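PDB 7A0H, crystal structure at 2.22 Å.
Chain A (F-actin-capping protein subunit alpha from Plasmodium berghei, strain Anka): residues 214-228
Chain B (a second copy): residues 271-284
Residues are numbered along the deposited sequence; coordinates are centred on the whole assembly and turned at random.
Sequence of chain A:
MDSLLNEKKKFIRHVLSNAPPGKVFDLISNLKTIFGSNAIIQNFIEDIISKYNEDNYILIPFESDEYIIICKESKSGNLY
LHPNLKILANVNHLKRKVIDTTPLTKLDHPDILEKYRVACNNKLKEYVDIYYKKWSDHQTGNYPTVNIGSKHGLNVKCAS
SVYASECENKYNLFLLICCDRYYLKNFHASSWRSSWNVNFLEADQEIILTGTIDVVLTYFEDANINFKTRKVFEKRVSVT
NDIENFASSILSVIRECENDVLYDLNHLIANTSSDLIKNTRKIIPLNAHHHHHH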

# COMPACT_ATOMS: atom_id res chain seq x y z
N ASP A 214 -11.61 -12.83 -3.28
CA ASP A 214 -10.73 -11.71 -2.92
C ASP A 214 -10.13 -11.98 -1.56
O ASP A 214 -10.87 -12.25 -0.61
N VAL A 215 -8.81 -11.96 -1.47
CA VAL A 215 -8.11 -12.11 -0.19
C VAL A 215 -7.28 -10.84 0.02
O VAL A 215 -6.53 -10.45 -0.88
N VAL A 216 -7.42 -10.19 1.18
CA VAL A 216 -6.72 -8.94 1.44
C VAL A 216 -6.09 -9.02 2.81
O VAL A 216 -6.82 -9.13 3.82
N LEU A 217 -4.77 -8.88 2.86
CA LEU A 217 -4.07 -8.72 4.13
C LEU A 217 -3.99 -7.20 4.35
O LEU A 217 -3.59 -6.43 3.45
N THR A 218 -4.39 -6.77 5.55
CA THR A 218 -4.47 -5.36 5.91
C THR A 218 -3.74 -5.00 7.20
O THR A 218 -3.59 -3.81 7.47
N TYR A 219 -3.25 -5.98 7.97
CA TYR A 219 -2.39 -5.73 9.10
C TYR A 219 -1.16 -6.60 8.90
O TYR A 219 -1.27 -7.81 8.68
N PHE A 220 0.02 -5.98 9.03
CA PHE A 220 1.28 -6.68 8.77
C PHE A 220 2.40 -5.90 9.45
O PHE A 220 2.73 -4.78 9.05
N GLU A 221 2.94 -6.51 10.50
CA GLU A 221 4.05 -5.93 11.24
C GLU A 221 3.64 -4.54 11.74
O GLU A 221 4.30 -3.53 11.52
N ASP A 222 2.49 -4.54 12.40
CA ASP A 222 1.84 -3.41 13.04
C ASP A 222 1.49 -2.29 12.10
O ASP A 222 1.23 -1.17 12.56
N ALA A 223 1.55 -2.50 10.79
CA ALA A 223 1.15 -1.47 9.86
C ALA A 223 -0.18 -1.82 9.19
O ALA A 223 -0.47 -3.00 8.91
N ASN A 224 -0.93 -0.80 8.89
CA ASN A 224 -2.09 -0.95 8.02
C ASN A 224 -1.58 -1.08 6.60
O ASN A 224 -0.89 -0.19 6.11
N ILE A 225 -1.83 -2.22 5.96
CA ILE A 225 -1.52 -2.32 4.55
C ILE A 225 -2.77 -2.72 3.75
O ILE A 225 -3.90 -2.63 4.24
N ASN A 226 -2.56 -3.19 2.51
CA ASN A 226 -3.68 -3.45 1.61
C ASN A 226 -3.18 -4.38 0.52
O ASN A 226 -3.17 -4.01 -0.66
N PHE A 227 -2.74 -5.57 0.93
CA PHE A 227 -2.14 -6.54 0.03
C PHE A 227 -3.23 -7.50 -0.48
O PHE A 227 -3.77 -8.33 0.25
N LYS A 228 -3.52 -7.42 -1.76
CA LYS A 228 -4.68 -8.06 -2.32
C LYS A 228 -4.32 -9.19 -3.26
O LYS A 228 -3.46 -9.04 -4.14
N ASN B 271 12.86 -12.25 3.30
CA ASN B 271 12.28 -12.54 4.59
C ASN B 271 10.93 -11.89 4.74
O ASN B 271 9.98 -12.49 5.24
N THR B 272 10.80 -10.68 4.24
CA THR B 272 9.54 -9.98 4.41
C THR B 272 8.49 -10.59 3.52
O THR B 272 7.38 -10.88 3.98
N SER B 273 8.83 -10.76 2.25
CA SER B 273 7.97 -11.41 1.28
C SER B 273 7.45 -12.72 1.83
O SER B 273 6.26 -13.04 1.72
N SER B 274 8.31 -13.42 2.54
CA SER B 274 7.94 -14.72 3.06
C SER B 274 6.98 -14.58 4.23
O SER B 274 6.12 -15.43 4.41
N ASP B 275 7.11 -13.53 5.03
CA ASP B 275 6.16 -13.35 6.12
C ASP B 275 4.83 -12.87 5.59
O ASP B 275 3.77 -13.13 6.16
N LEU B 276 4.90 -12.14 4.50
CA LEU B 276 3.69 -11.70 3.83
C LEU B 276 2.88 -12.92 3.40
O LEU B 276 1.69 -13.04 3.69
N ILE B 277 3.54 -13.86 2.71
CA ILE B 277 2.88 -15.08 2.28
C ILE B 277 2.34 -15.82 3.49
O ILE B 277 1.18 -16.21 3.53
N LYS B 278 3.13 -15.92 4.54
CA LYS B 278 2.63 -16.68 5.67
C LYS B 278 1.43 -16.01 6.30
O LYS B 278 0.52 -16.71 6.75
N ASN B 279 1.35 -14.68 6.30
CA ASN B 279 0.20 -14.12 6.97
C ASN B 279 -0.98 -14.16 6.02
O ASN B 279 -2.14 -14.23 6.46
N THR B 280 -0.72 -14.08 4.73
CA THR B 280 -1.79 -14.20 3.77
C THR B 280 -2.44 -15.59 3.76
O THR B 280 -3.67 -15.68 3.55
N ARG B 281 -1.68 -16.66 4.04
CA ARG B 281 -2.28 -18.00 4.02
C ARG B 281 -3.16 -18.22 5.23
O ARG B 281 -4.17 -18.90 5.12
N LYS B 282 -2.86 -17.49 6.34
CA LYS B 282 -3.73 -17.51 7.53
C LYS B 282 -5.09 -16.88 7.24
O LYS B 282 -6.04 -17.13 7.97
N ILE B 283 -5.24 -16.13 6.15
CA ILE B 283 -6.54 -15.61 5.85
C ILE B 283 -7.51 -16.67 5.34
O ILE B 283 -8.75 -16.46 5.41
N ILE B 284 -7.00 -17.79 4.81
CA ILE B 284 -7.91 -18.77 4.19
C ILE B 284 -8.84 -19.22 5.31
O ILE B 284 -8.37 -19.69 6.37

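The contact between this β-hairpin and the helix of the second copy is chiefly apolar, and no direct hydrogen bond crosses it. From the hairpin, Val215(A), Leu217(A), Phe220(A), Ile225(A) and Phe227(A) all point toward the helix. Leu276(B) (chi1 t, chi2 p) starts sideways, but its end reaches among them: its CD1 lies 3.7 Å from CD2 of Leu217(A) (t, p) and 4.0 Å from CD1 of Ile225(A) (p, t). Farther along, Val215(A) (t) sets CG1 3.2 Å from CG2 of Ile283(B) (m, t), a tight contact between branched side chains.

Both phenylalanines have chi1 t and offer a ring face to Leu276(B), whose aliphatic C–H groups suit a π surface. Leu276(B) CD1 sits 3.8 Å from the ring centroid of Phe220(A), almost on the normal, and Leu276(B) CG lies 4.2 Å from the ring centroid of Phe227(A).

Two polar side chains at this surface, Thr280(B) and Asn279(B), donate hydrogen bonds within their own stretch. Thr280(B) OG1 (chi1 m) donates to Leu276(B) O at 2.7 Å, and Asn279(B) ND2 (chi1 m) to Asp275(B) O at 3.0 Å, so both side chains can lie against apolar neighbours. One water bridges the chains, donating to Tyr219(A) O (2.6 Å from the water O) and, weakly, to Asn279(B) OD1 (2.8 Å).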

# COMPACT_ATOMS: atom_id res chain seq x y z
CB ASP A 214 -11.51 -10.41 -2.88
CG ASP A 214 -11.79 -9.82 -4.29
OD1 ASP A 214 -10.88 -9.84 -5.16
OD2 ASP A 214 -12.93 -9.30 -4.50
CB VAL A 215 -7.19 -13.32 -0.18
CG1 VAL A 215 -6.80 -13.67 1.23
CG2 VAL A 215 -7.92 -14.52 -0.75
CB VAL A 216 -7.62 -7.67 1.42
CG1 VAL A 216 -6.72 -6.39 1.49
CG2 VAL A 216 -8.54 -7.61 0.23
CB LEU A 217 -2.69 -9.35 4.10
CG LEU A 217 -1.85 -9.37 5.39
CD1 LEU A 217 -2.55 -10.33 6.50
CD2 LEU A 217 -0.42 -9.76 5.13
CB THR A 218 -5.95 -4.88 6.02
OG1 THR A 218 -6.70 -5.56 7.05
CG2 THR A 218 -6.65 -4.98 4.67
CB TYR A 219 -3.06 -6.03 10.43
CG TYR A 219 -2.53 -5.14 11.54
CD1 TYR A 219 -2.86 -3.79 11.58
CD2 TYR A 219 -1.70 -5.65 12.54
CE1 TYR A 219 -2.38 -2.97 12.59
CE2 TYR A 219 -1.22 -4.83 13.55
CZ TYR A 219 -1.56 -3.48 13.57
OH TYR A 219 -1.10 -2.65 14.56
CB PHE A 220 1.51 -6.83 7.26
CG PHE A 220 2.84 -7.52 6.91
CD1 PHE A 220 3.05 -8.85 7.22
CD2 PHE A 220 3.87 -6.83 6.26
CE1 PHE A 220 4.27 -9.48 6.92
CE2 PHE A 220 5.08 -7.45 5.95
CZ PHE A 220 5.28 -8.80 6.27
CB GLU A 221 5.28 -5.94 10.36
CG GLU A 221 5.54 -7.35 9.95
CD GLU A 221 6.91 -7.60 9.46
OE1 GLU A 221 7.60 -6.59 9.17
OE2 GLU A 221 7.30 -8.79 9.38
CB ASP A 222 2.71 -2.89 14.19
CG ASP A 222 3.10 -4.00 15.17
OD1 ASP A 222 3.03 -5.20 14.83
OD2 ASP A 222 3.48 -3.65 16.32
CB ALA A 223 2.17 -1.22 8.75
CB ASN A 224 -3.05 0.23 8.14
CG ASN A 224 -3.67 0.34 9.51
OD1 ASN A 224 -4.50 -0.47 9.89
ND2 ASN A 224 -3.28 1.36 10.25
CB ILE A 225 -0.38 -3.32 4.32
CG1 ILE A 225 -0.80 -4.75 4.71
CG2 ILE A 225 0.85 -2.87 5.10
CD1 ILE A 225 0.19 -5.84 4.17
CB ASN A 226 -4.22 -2.14 1.06
CG ASN A 226 -5.58 -2.25 0.40
OD1 ASN A 226 -6.38 -3.20 0.59
ND2 ASN A 226 -5.87 -1.22 -0.38
CB PHE A 227 -1.05 -7.29 0.78
CG PHE A 227 -0.46 -8.42 -0.00
CD1 PHE A 227 -0.51 -9.71 0.48
CD2 PHE A 227 0.18 -8.18 -1.20
CE1 PHE A 227 0.03 -10.74 -0.24
CE2 PHE A 227 0.77 -9.18 -1.90
CZ PHE A 227 0.66 -10.47 -1.43
CB LYS A 228 -5.52 -7.07 -3.11
CG LYS A 228 -6.04 -5.86 -2.35
CD LYS A 228 -6.59 -4.92 -3.39
CE LYS A 228 -7.55 -3.96 -2.83
NZ LYS A 228 -8.08 -3.26 -4.03
CB ASN B 271 13.22 -12.05 5.68
CG ASN B 271 13.94 -13.16 6.31
OD1 ASN B 271 13.32 -14.01 6.96
ND2 ASN B 271 15.26 -13.21 6.12
CB THR B 272 9.74 -8.50 4.08
OG1 THR B 272 10.84 -8.00 4.86
CG2 THR B 272 8.51 -7.69 4.40
CB SER B 273 8.76 -11.65 0.02
OG SER B 273 9.11 -10.48 -0.64
CB SER B 274 9.22 -15.45 3.46
OG SER B 274 8.90 -16.75 3.90
CB ASP B 275 6.72 -12.39 7.14
CG ASP B 275 7.64 -13.08 8.08
OD1 ASP B 275 7.17 -13.99 8.80
OD2 ASP B 275 8.84 -12.75 8.07
CB LEU B 276 4.13 -10.83 2.67
CG LEU B 276 3.30 -9.71 2.08
CD1 LEU B 276 2.60 -8.89 3.12
CD2 LEU B 276 4.34 -8.86 1.35
CB ILE B 277 3.82 -15.96 1.46
CG1 ILE B 277 4.19 -15.27 0.14
CG2 ILE B 277 3.21 -17.33 1.23
CD1 ILE B 277 5.50 -15.82 -0.44
CB LYS B 278 3.72 -16.86 6.71
CG LYS B 278 3.34 -17.54 8.04
CD LYS B 278 4.47 -17.31 9.11
CE LYS B 278 4.22 -17.97 10.50
NZ LYS B 278 5.35 -17.72 11.48
CB ASN B 279 0.46 -12.68 7.44
CG ASN B 279 1.15 -12.63 8.79
OD1 ASN B 279 0.52 -12.64 9.84
ND2 ASN B 279 2.44 -12.59 8.76
CB THR B 280 -1.25 -13.80 2.39
OG1 THR B 280 -0.64 -12.49 2.43
CG2 THR B 280 -2.44 -13.82 1.40
CB ARG B 281 -1.26 -19.14 3.98
CG ARG B 281 -0.30 -19.15 2.82
CD ARG B 281 0.79 -20.26 3.04
NE ARG B 281 1.70 -20.27 1.91
CZ ARG B 281 2.90 -20.86 1.87
NH1 ARG B 281 3.39 -21.48 2.94
NH2 ARG B 281 3.60 -20.80 0.75
CB LYS B 282 -3.06 -16.78 8.70
CG LYS B 282 -1.88 -17.49 9.33
CD LYS B 282 -1.25 -16.76 10.51
CE LYS B 282 -0.22 -17.64 11.28
NZ LYS B 282 0.80 -18.35 10.46
CB ILE B 283 -6.36 -14.52 4.78
CG1 ILE B 283 -5.53 -13.35 5.34
CG2 ILE B 283 -7.70 -14.03 4.27
CD1 ILE B 283 -5.21 -12.41 4.22
CB ILE B 284 -7.15 -19.92 3.55
CG1 ILE B 284 -6.06 -19.41 2.58
CG2 ILE B 284 -8.10 -20.76 2.80
CD1 ILE B 284 -6.48 -19.35 1.05
O HOH W 1 -0.97 -10.24 9.56